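Local coordinates for putative DNA-binding protein (Bacteroides fragilis, PDB 3BS3), which probably binds DNA as a small helix-turn-helix protein of the XRE family, at residues M10-I15 with R67-N71; W28-M33 with K57-L62. All coordinates share one frame; numbering follows the deposited sequence. Where two conformers were deposited one is given.

In the fold
Both ends of the modelled chain meet in contact 1, where the lead-in to helix 15-21 lies against the tail that follows helix 52-62. Contact 2 is nested inside the loop this closes and packs helix 26-33 on helix 52-62. The two centres are about 15 Å apart, on opposite sides of the chain's centre, yet side chains bridge them. Leu-69 CD1 reaches Val-58 CG1 at 3.6 Å, and Ile-15 CG2 touches Leu-29 CD2 at 4.0 Å, so both contacts feed one hydrophobic core. The second subunit packs on Met-11, Asn-13 and Ile-70 of contact 1, whereas no other chain of the assembly touches contact 2.

Contact 1 (M10-I15 with R67-N71); sequences MMLNRI and RQLIN
Arg-14 lays its aliphatic stem over the CB of Asn-71, CG to CB 3.8 Å, the two side chains crossing at about a right angle. Further out the chain bends at chi3 (65°), which turns the guanidinium back to the 3-10 turn. There NH1 donates to Gln-68 O at 2.8 Å, with the oxygen at the edge of the guanidinium and practically in its plane. The backbone N of Arg-14 also donates to Leu-69 O, at 2.8 Å. Asn-13 and Ile-70 form a single beta bridge, flanked by that bond and by Asn-71 N to Leu-12 O; Leu-12 N returns a bond to Asn-71 O, this pair each 2.9 Å and nearly straight. Met-11 crosses Ile-70 with CG 3.7 Å from CG2, and Met-11 of the second subunit also packs on Ile-70. Asn-13 turns its amide the other way: OD1 takes the N-H of Ile-15 at 2.9 Å in an Asx turn at the start of helix 15-21, while ND2 is held by Gln-49 and Trp-43 O. All four acceptors across the contact are backbone carbonyls and only Arg-14 lends a side-chain donor, so the pairing probably rests more on main-chain hydrogen bonding than on particular side chains.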
HETATM    1  N   MSE A  10     -10.244  -6.987  -4.557  1.00 46.37           N
HETATM    2  CA  MSE A  10      -9.798  -6.768  -3.153  1.00 47.03           C
HETATM    3  C   MSE A  10      -8.323  -7.130  -2.971  1.00 45.20           C
HETATM    4  O   MSE A  10      -7.797  -8.014  -3.657  1.00 45.12           O
HETATM    5  CB  MSE A  10     -10.685  -7.540  -2.165  1.00 46.74           C
HETATM    6  CG  MSE A  10     -10.106  -7.649  -0.755  1.00 48.90           C
HETATM    7 SE   MSE A  10     -11.391  -7.362   0.689  0.50 51.88          SE
HETATM    8  CE  MSE A  10     -11.942  -5.524   0.280  1.00 50.83           C
HETATM    9  N   MSE A  11      -7.672  -6.421  -2.046  1.00 43.54           N
HETATM   10  CA  MSE A  11      -6.270  -6.645  -1.715  1.00 42.33           C
HETATM   11  C   MSE A  11      -6.052  -6.423  -0.222  1.00 39.06           C
HETATM   12  O   MSE A  11      -6.396  -5.370   0.347  1.00 38.85           O
HETATM   13  CB  MSE A  11      -5.367  -5.748  -2.579  1.00 42.34           C
HETATM   14  CG  MSE A  11      -3.883  -5.714  -2.211  1.00 43.65           C
HETATM   15 SE   MSE A  11      -2.901  -4.840  -3.665  0.70 49.16          SE
HETATM   16  CE  MSE A  11      -3.857  -3.150  -3.688  1.00 49.74           C
ATOM     17  N   LEU A  12      -5.489  -7.439   0.427  1.00 34.38           N
ATOM     18  CA  LEU A  12      -5.242  -7.344   1.842  1.00 30.50           C
ATOM     19  C   LEU A  12      -3.769  -7.576   2.096  1.00 28.06           C
ATOM     20  O   LEU A  12      -2.982  -7.731   1.158  1.00 26.50           O
ATOM     21  CB  LEU A  12      -6.111  -8.353   2.603  1.00 30.87           C
ATOM     22  CG  LEU A  12      -7.638  -8.303   2.480  1.00 34.01           C
ATOM     23  CD1 LEU A  12      -8.210  -9.570   3.069  1.00 33.01           C
ATOM     24  CD2 LEU A  12      -8.251  -7.058   3.171  1.00 34.82           C
ATOM     25  N   ASN A  13      -3.386  -7.559   3.370  1.00 25.75           N
ATOM     26  CA  ASN A  13      -2.017  -7.851   3.704  1.00 24.83           C
ATOM     27  C   ASN A  13      -1.894  -9.153   4.490  1.00 25.09           C
ATOM     28  O   ASN A  13      -2.870  -9.628   5.050  1.00 25.43           O
ATOM     29  CB  ASN A  13      -1.384  -6.669   4.453  1.00 24.89           C
ATOM     30  CG  ASN A  13      -1.819  -6.595   5.911  1.00 24.55           C
ATOM     31  OD1 ASN A  13      -1.392  -7.412   6.732  1.00 24.27           O
ATOM     32  ND2 ASN A  13      -2.643  -5.592   6.242  1.00 25.01           N
ATOM     33  N   ARG A  14      -0.680  -9.680   4.522  1.00 24.45           N
ATOM     34  CA  ARG A  14      -0.375 -10.941   5.216  1.00 25.59           C
ATOM     35  C   ARG A  14       0.517 -10.726   6.416  1.00 26.45           C
ATOM     36  O   ARG A  14       1.198 -11.658   6.872  1.00 26.05           O
ATOM     37  CB  ARG A  14       0.300 -11.931   4.243  1.00 25.09           C
ATOM     38  CG  ARG A  14      -0.492 -12.232   3.018  1.00 26.48           C
ATOM     39  CD  ARG A  14       0.166 -13.319   2.186  1.00 24.90           C
ATOM     40  NE  ARG A  14       0.203 -14.609   2.893  1.00 23.57           N
ATOM     41  CZ  ARG A  14       1.319 -15.196   3.337  1.00 24.36           C
ATOM     42  NH1 ARG A  14       2.504 -14.607   3.195  1.00 25.25           N
ATOM     43  NH2 ARG A  14       1.255 -16.381   3.943  1.00 24.09           N
ATOM     44  N   ILE A  15       0.537  -9.500   6.948  1.00 25.20           N
ATOM     45  CA  ILE A  15       1.481  -9.203   8.022  1.00 26.05           C
ATOM     46  C   ILE A  15       1.276 -10.109   9.234  1.00 25.68           C
ATOM     47  O   ILE A  15       2.236 -10.557   9.850  1.00 26.43           O
ATOM     48  CB  ILE A  15       1.443  -7.689   8.410  1.00 25.29           C
ATOM     49  CG1 ILE A  15       1.959  -6.880   7.212  1.00 25.98           C
ATOM     50  CG2 ILE A  15       2.293  -7.439   9.646  1.00 27.55           C
ATOM     51  CD1 ILE A  15       1.656  -5.374   7.348  1.00 26.28           C
ATOM     52  N   ARG A  67       6.418  -8.674  -1.658  1.00 29.29           N
ATOM     53  CA  ARG A  67       5.316  -9.364  -2.343  0.50 29.86           C
ATOM     54  C   ARG A  67       4.640 -10.383  -1.417  1.00 29.15           C
ATOM     55  O   ARG A  67       3.439 -10.673  -1.554  1.00 29.61           O
ATOM     56  CB  ARG A  67       5.807 -10.040  -3.647  0.50 29.75           C
ATOM     57  CG  ARG A  67       6.427 -11.421  -3.468  0.50 30.38           C
ATOM     58  CD  ARG A  67       6.900 -12.075  -4.772  0.50 31.99           C
ATOM     59  NE  ARG A  67       8.341 -12.350  -4.757  0.50 38.44           N
ATOM     60  CZ  ARG A  67       8.955 -13.185  -3.914  0.50 39.46           C
ATOM     61  NH1 ARG A  67      10.270 -13.360  -3.991  0.50 40.18           N
ATOM     62  NH2 ARG A  67       8.269 -13.841  -2.988  0.50 41.45           N
ATOM     63  N   GLN A  68       5.432 -10.935  -0.493  1.00 28.04           N
ATOM     64  CA  GLN A  68       4.922 -11.928   0.454  0.50 27.97           C
ATOM     65  C   GLN A  68       3.978 -11.323   1.492  1.00 27.40           C
ATOM     66  O   GLN A  68       3.243 -12.061   2.177  1.00 27.30           O
ATOM     67  CB  GLN A  68       6.075 -12.690   1.114  0.50 28.31           C
ATOM     68  CG  GLN A  68       7.120 -13.186   0.090  0.50 29.70           C
ATOM     69  CD  GLN A  68       6.671 -14.389  -0.748  0.50 33.37           C
ATOM     70  OE1 GLN A  68       5.565 -14.421  -1.316  0.50 35.99           O
ATOM     71  NE2 GLN A  68       7.547 -15.381  -0.846  0.50 32.78           N
ATOM     72  N   LEU A  69       3.960  -9.991   1.593  1.00 25.77           N
ATOM     73  CA  LEU A  69       3.062  -9.354   2.552  1.00 25.82           C
ATOM     74  C   LEU A  69       1.713  -8.964   1.952  1.00 25.46           C
ATOM     75  O   LEU A  69       0.894  -8.355   2.653  1.00 26.17           O
ATOM     76  CB  LEU A  69       3.717  -8.118   3.155  1.00 26.06           C
ATOM     77  CG  LEU A  69       5.002  -8.391   3.921  1.00 27.25           C
ATOM     78  CD1 LEU A  69       5.552  -7.067   4.496  1.00 28.10           C
ATOM     79  CD2 LEU A  69       4.821  -9.404   5.040  1.00 27.79           C
ATOM     80  N   ILE A  70       1.486  -9.299   0.685  1.00 26.07           N
ATOM     81  CA  ILE A  70       0.253  -8.905   0.013  1.00 27.18           C
ATOM     82  C   ILE A  70      -0.574 -10.142  -0.333  1.00 27.96           C
ATOM     83  O   ILE A  70      -0.031 -11.163  -0.790  1.00 28.50           O
ATOM     84  CB  ILE A  70       0.549  -8.080  -1.257  1.00 27.25           C
ATOM     85  CG1 ILE A  70       1.268  -6.781  -0.855  1.00 28.15           C
ATOM     86  CG2 ILE A  70      -0.755  -7.758  -2.018  1.00 29.01           C
ATOM     87  CD1 ILE A  70       1.528  -5.806  -2.011  1.00 28.66           C
ATOM     88  N   ASN A  71      -1.879 -10.042  -0.107  1.00 28.01           N
ATOM     89  CA  ASN A  71      -2.825 -11.102  -0.458  1.00 29.96           C
ATOM     90  C   ASN A  71      -3.880 -10.602  -1.453  1.00 30.87           C
ATOM     91  O   ASN A  71      -4.636  -9.674  -1.145  1.00 31.11           O
ATOM     92  CB  ASN A  71      -3.481 -11.636   0.829  1.00 30.59           C
ATOM     93  CG  ASN A  71      -4.503 -12.713   0.558  1.00 32.21           C
ATOM     94  OD1 ASN A  71      -4.445 -13.396  -0.464  1.00 33.38           O
ATOM     95  ND2 ASN A  71      -5.452 -12.877   1.478  1.00 34.26           N
TER

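Contact 2 (W28-M33 with K57-L62); sequences WLAEQM and KVAELL
Leu-61 points from helix 52-62 into helix 26-33, and its CB meets the far end of the Trp-28 indole, 4.0 Å from CH2. CG stands anti to the carbonyl carbon (chi1 -71°) and directs both methyls toward the side chains of helix 26-33. CD1 goes deepest: it touches Gln-32 CB and, in one of the two conformers of Met-33, Met-33 CG, both at 3.6 Å, and Leu-29 CD1 at 3.8 Å. CD2 stays nearer the Gln-32 side chain, 3.9 Å from OE1. Leu-61 is thus a knob in a hole made by Trp-28, Leu-29, Gln-32 and Met-33. The axes of segments 28-33 and 57-62 come within 10.8 Å and cross at 116°, within the all-helical fold of the XRE-type helix-turn-helix domain; helix 37-44 packs against both through Ile-40 and Trp-43. On the inner side, the selenium of the selenomethionine Met-33, in that same conformer, lies 3.6 Å from Val-58 CG2, and its chain crosses Val-58 obliquely. Trp-28 brings its ring edge to Leu-61 O, while Gln-32 CG lies over one face of the indole near the rim and Arg-24 makes a cation-pi contact with it. At the polar margin, in one of the two conformers of Lys-57, NZ donates to a water that in turn donates to Gln-32 O, each bond 2.8 Å long.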
ATOM      1  N   TRP A  28       7.011  -5.602  18.823  1.00 27.53           N
ATOM      2  CA  TRP A  28       8.334  -5.493  18.241  1.00 27.48           C
ATOM      3  C   TRP A  28       8.272  -4.706  16.934  1.00 27.72           C
ATOM      4  O   TRP A  28       9.064  -3.786  16.699  1.00 26.78           O
ATOM      5  CB  TRP A  28       8.921  -6.893  18.017  1.00 29.17           C
ATOM      6  CG  TRP A  28      10.272  -6.830  17.373  1.00 28.96           C
ATOM      7  CD1 TRP A  28      11.475  -6.639  18.008  1.00 33.43           C
ATOM      8  CD2 TRP A  28      10.557  -6.884  15.977  1.00 30.27           C
ATOM      9  NE1 TRP A  28      12.489  -6.595  17.087  1.00 33.29           N
ATOM     10  CE2 TRP A  28      11.964  -6.752  15.837  1.00 29.37           C
ATOM     11  CE3 TRP A  28       9.771  -7.066  14.830  1.00 31.91           C
ATOM     12  CZ2 TRP A  28      12.600  -6.782  14.596  1.00 32.49           C
ATOM     13  CZ3 TRP A  28      10.413  -7.097  13.575  1.00 34.21           C
ATOM     14  CH2 TRP A  28      11.813  -6.948  13.481  1.00 31.16           C
ATOM     15  N   LEU A  29       7.300  -5.049  16.098  1.00 26.36           N
ATOM     16  CA  LEU A  29       7.216  -4.407  14.786  1.00 27.18           C
ATOM     17  C   LEU A  29       6.919  -2.912  14.942  1.00 27.21           C
ATOM     18  O   LEU A  29       7.535  -2.078  14.289  1.00 27.49           O
ATOM     19  CB  LEU A  29       6.165  -5.095  13.913  1.00 27.02           C
ATOM     20  CG  LEU A  29       6.032  -4.508  12.500  1.00 28.55           C
ATOM     21  CD1 LEU A  29       7.359  -4.590  11.722  1.00 28.65           C
ATOM     22  CD2 LEU A  29       4.881  -5.201  11.729  1.00 28.20           C
ATOM     23  N   ALA A  30       5.981  -2.589  15.825  1.00 26.80           N
ATOM     24  CA  ALA A  30       5.621  -1.199  16.099  1.00 27.63           C
ATOM     25  C   ALA A  30       6.841  -0.427  16.563  1.00 28.21           C
ATOM     26  O   ALA A  30       7.086   0.673  16.072  1.00 28.32           O
ATOM     27  CB  ALA A  30       4.502  -1.127  17.139  1.00 28.07           C
ATOM     28  N   GLU A  31       7.611  -1.004  17.493  1.00 28.02           N
ATOM     29  CA  GLU A  31       8.817  -0.344  18.001  1.00 30.66           C
ATOM     30  C   GLU A  31       9.840  -0.099  16.887  1.00 30.41           C
ATOM     31  O   GLU A  31      10.402   0.992  16.783  1.00 31.10           O
ATOM     32  CB  GLU A  31       9.419  -1.120  19.188  1.00 30.42           C
ATOM     33  CG  GLU A  31       8.565  -0.965  20.455  1.00 32.98           C
ATOM     34  CD  GLU A  31       9.011  -1.795  21.668  1.00 34.23           C
ATOM     35  OE1 GLU A  31       9.877  -2.691  21.547  1.00 40.63           O
ATOM     36  OE2 GLU A  31       8.441  -1.551  22.751  1.00 39.15           O
ATOM     37  N   GLN A  32      10.060  -1.106  16.041  1.00 30.67           N
ATOM     38  CA  GLN A  32      10.994  -0.955  14.919  1.00 31.92           C
ATOM     39  C   GLN A  32      10.562   0.104  13.910  1.00 32.72           C
ATOM     40  O   GLN A  32      11.398   0.757  13.284  1.00 33.85           O
ATOM     41  CB  GLN A  32      11.198  -2.290  14.206  1.00 31.65           C
ATOM     42  CG  GLN A  32      11.897  -3.298  15.070  1.00 33.64           C
ATOM     43  CD  GLN A  32      13.308  -2.860  15.408  1.00 37.66           C
ATOM     44  OE1 GLN A  32      14.106  -2.547  14.515  1.00 42.53           O
ATOM     45  NE2 GLN A  32      13.616  -2.821  16.682  1.00 38.22           N
HETATM   46  N   MSE A  33       9.257   0.294  13.768  1.00 32.43           N
HETATM   47  CA  MSE A  33       8.790   1.243  12.774  0.50 34.15           C
HETATM   48  C   MSE A  33       8.421   2.609  13.275  1.00 33.43           C
HETATM   49  O   MSE A  33       8.097   3.504  12.477  1.00 34.70           O
HETATM   50  CB  MSE A  33       7.629   0.652  12.065  0.50 33.45           C
HETATM   51  CG  MSE A  33       8.084  -0.457  11.238  0.50 34.91           C
HETATM   52 SE   MSE A  33       6.483  -1.015  10.521  0.40 37.69          SE
HETATM   53  CE  MSE A  33       6.285   0.308   9.090  0.50 35.29           C
ATOM     54  N   LYS A  57       9.213  -1.424   4.255  1.00 26.53           N
ATOM     55  CA  LYS A  57       9.974  -1.410   5.517  0.50 27.71           C
ATOM     56  C   LYS A  57       9.618  -2.627   6.376  1.00 27.39           C
ATOM     57  O   LYS A  57      10.511  -3.260   6.965  1.00 27.23           O
ATOM     58  CB  LYS A  57       9.767  -0.106   6.303  0.50 28.54           C
ATOM     59  CG  LYS A  57      11.048   0.490   6.936  0.50 31.15           C
ATOM     60  CD  LYS A  57      11.780  -0.440   7.893  0.50 33.45           C
ATOM     61  CE  LYS A  57      12.797   0.298   8.771  0.50 33.91           C
ATOM     62  NZ  LYS A  57      12.151   1.036   9.902  0.50 36.42           N
ATOM     63  N   VAL A  58       8.335  -2.978   6.447  1.00 26.16           N
ATOM     64  CA  VAL A  58       7.947  -4.174   7.204  1.00 26.58           C
ATOM     65  C   VAL A  58       8.653  -5.415   6.651  1.00 26.24           C
ATOM     66  O   VAL A  58       9.147  -6.276   7.404  1.00 26.10           O
ATOM     67  CB  VAL A  58       6.427  -4.391   7.152  1.00 26.37           C
ATOM     68  CG1 VAL A  58       6.033  -5.717   7.836  1.00 28.55           C
ATOM     69  CG2 VAL A  58       5.651  -3.227   7.822  1.00 27.27           C
ATOM     70  N   ALA A  59       8.677  -5.514   5.329  1.00 27.02           N
ATOM     71  CA  ALA A  59       9.305  -6.671   4.658  1.00 27.50           C
ATOM     72  C   ALA A  59      10.810  -6.732   4.983  1.00 28.17           C
ATOM     73  O   ALA A  59      11.355  -7.818   5.259  1.00 27.76           O
ATOM     74  CB  ALA A  59       9.057  -6.598   3.160  1.00 28.52           C
ATOM     75  N   GLU A  60      11.464  -5.576   4.967  1.00 27.71           N
ATOM     76  CA  GLU A  60      12.894  -5.507   5.291  0.60 28.19           C
ATOM     77  C   GLU A  60      13.116  -6.020   6.711  1.00 27.93           C
ATOM     78  O   GLU A  60      14.020  -6.847   6.958  1.00 28.46           O
ATOM     79  CB  GLU A  60      13.426  -4.080   5.130  0.60 28.62           C
ATOM     80  CG  GLU A  60      13.582  -3.682   3.675  0.60 31.55           C
ATOM     81  CD  GLU A  60      13.789  -2.188   3.450  0.60 36.27           C
ATOM     82  OE1 GLU A  60      13.709  -1.383   4.409  0.60 38.11           O
ATOM     83  OE2 GLU A  60      14.025  -1.820   2.283  0.60 37.55           O
ATOM     84  N   LEU A  61      12.275  -5.558   7.632  1.00 26.82           N
ATOM     85  CA  LEU A  61      12.379  -5.942   9.055  1.00 26.99           C
ATOM     86  C   LEU A  61      12.119  -7.432   9.295  1.00 28.04           C
ATOM     87  O   LEU A  61      12.733  -8.027  10.192  1.00 28.75           O
ATOM     88  CB  LEU A  61      11.415  -5.110   9.907  1.00 27.32           C
ATOM     89  CG  LEU A  61      11.779  -3.639  10.080  1.00 27.08           C
ATOM     90  CD1 LEU A  61      10.648  -2.893  10.726  1.00 29.13           C
ATOM     91  CD2 LEU A  61      13.061  -3.501  10.928  1.00 27.70           C
ATOM     92  N   LEU A  62      11.225  -8.023   8.500  1.00 27.92           N
ATOM     93  CA  LEU A  62      10.897  -9.450   8.634  1.00 27.44           C
ATOM     94  C   LEU A  62      11.743 -10.346   7.732  1.00 28.43           C
ATOM     95  O   LEU A  62      11.563 -11.575   7.738  1.00 28.31           O
ATOM     96  CB  LEU A  62       9.402  -9.689   8.392  1.00 27.75           C
ATOM     97  CG  LEU A  62       8.500  -8.975   9.403  1.00 29.00           C
ATOM     98  CD1 LEU A  62       7.041  -9.146   9.037  1.00 29.27           C
ATOM     99  CD2 LEU A  62       8.749  -9.460  10.845  1.00 32.87           C
TER
HETATM  100  O   HOH W   1      13.773   0.057  11.996  1.00 60.75           O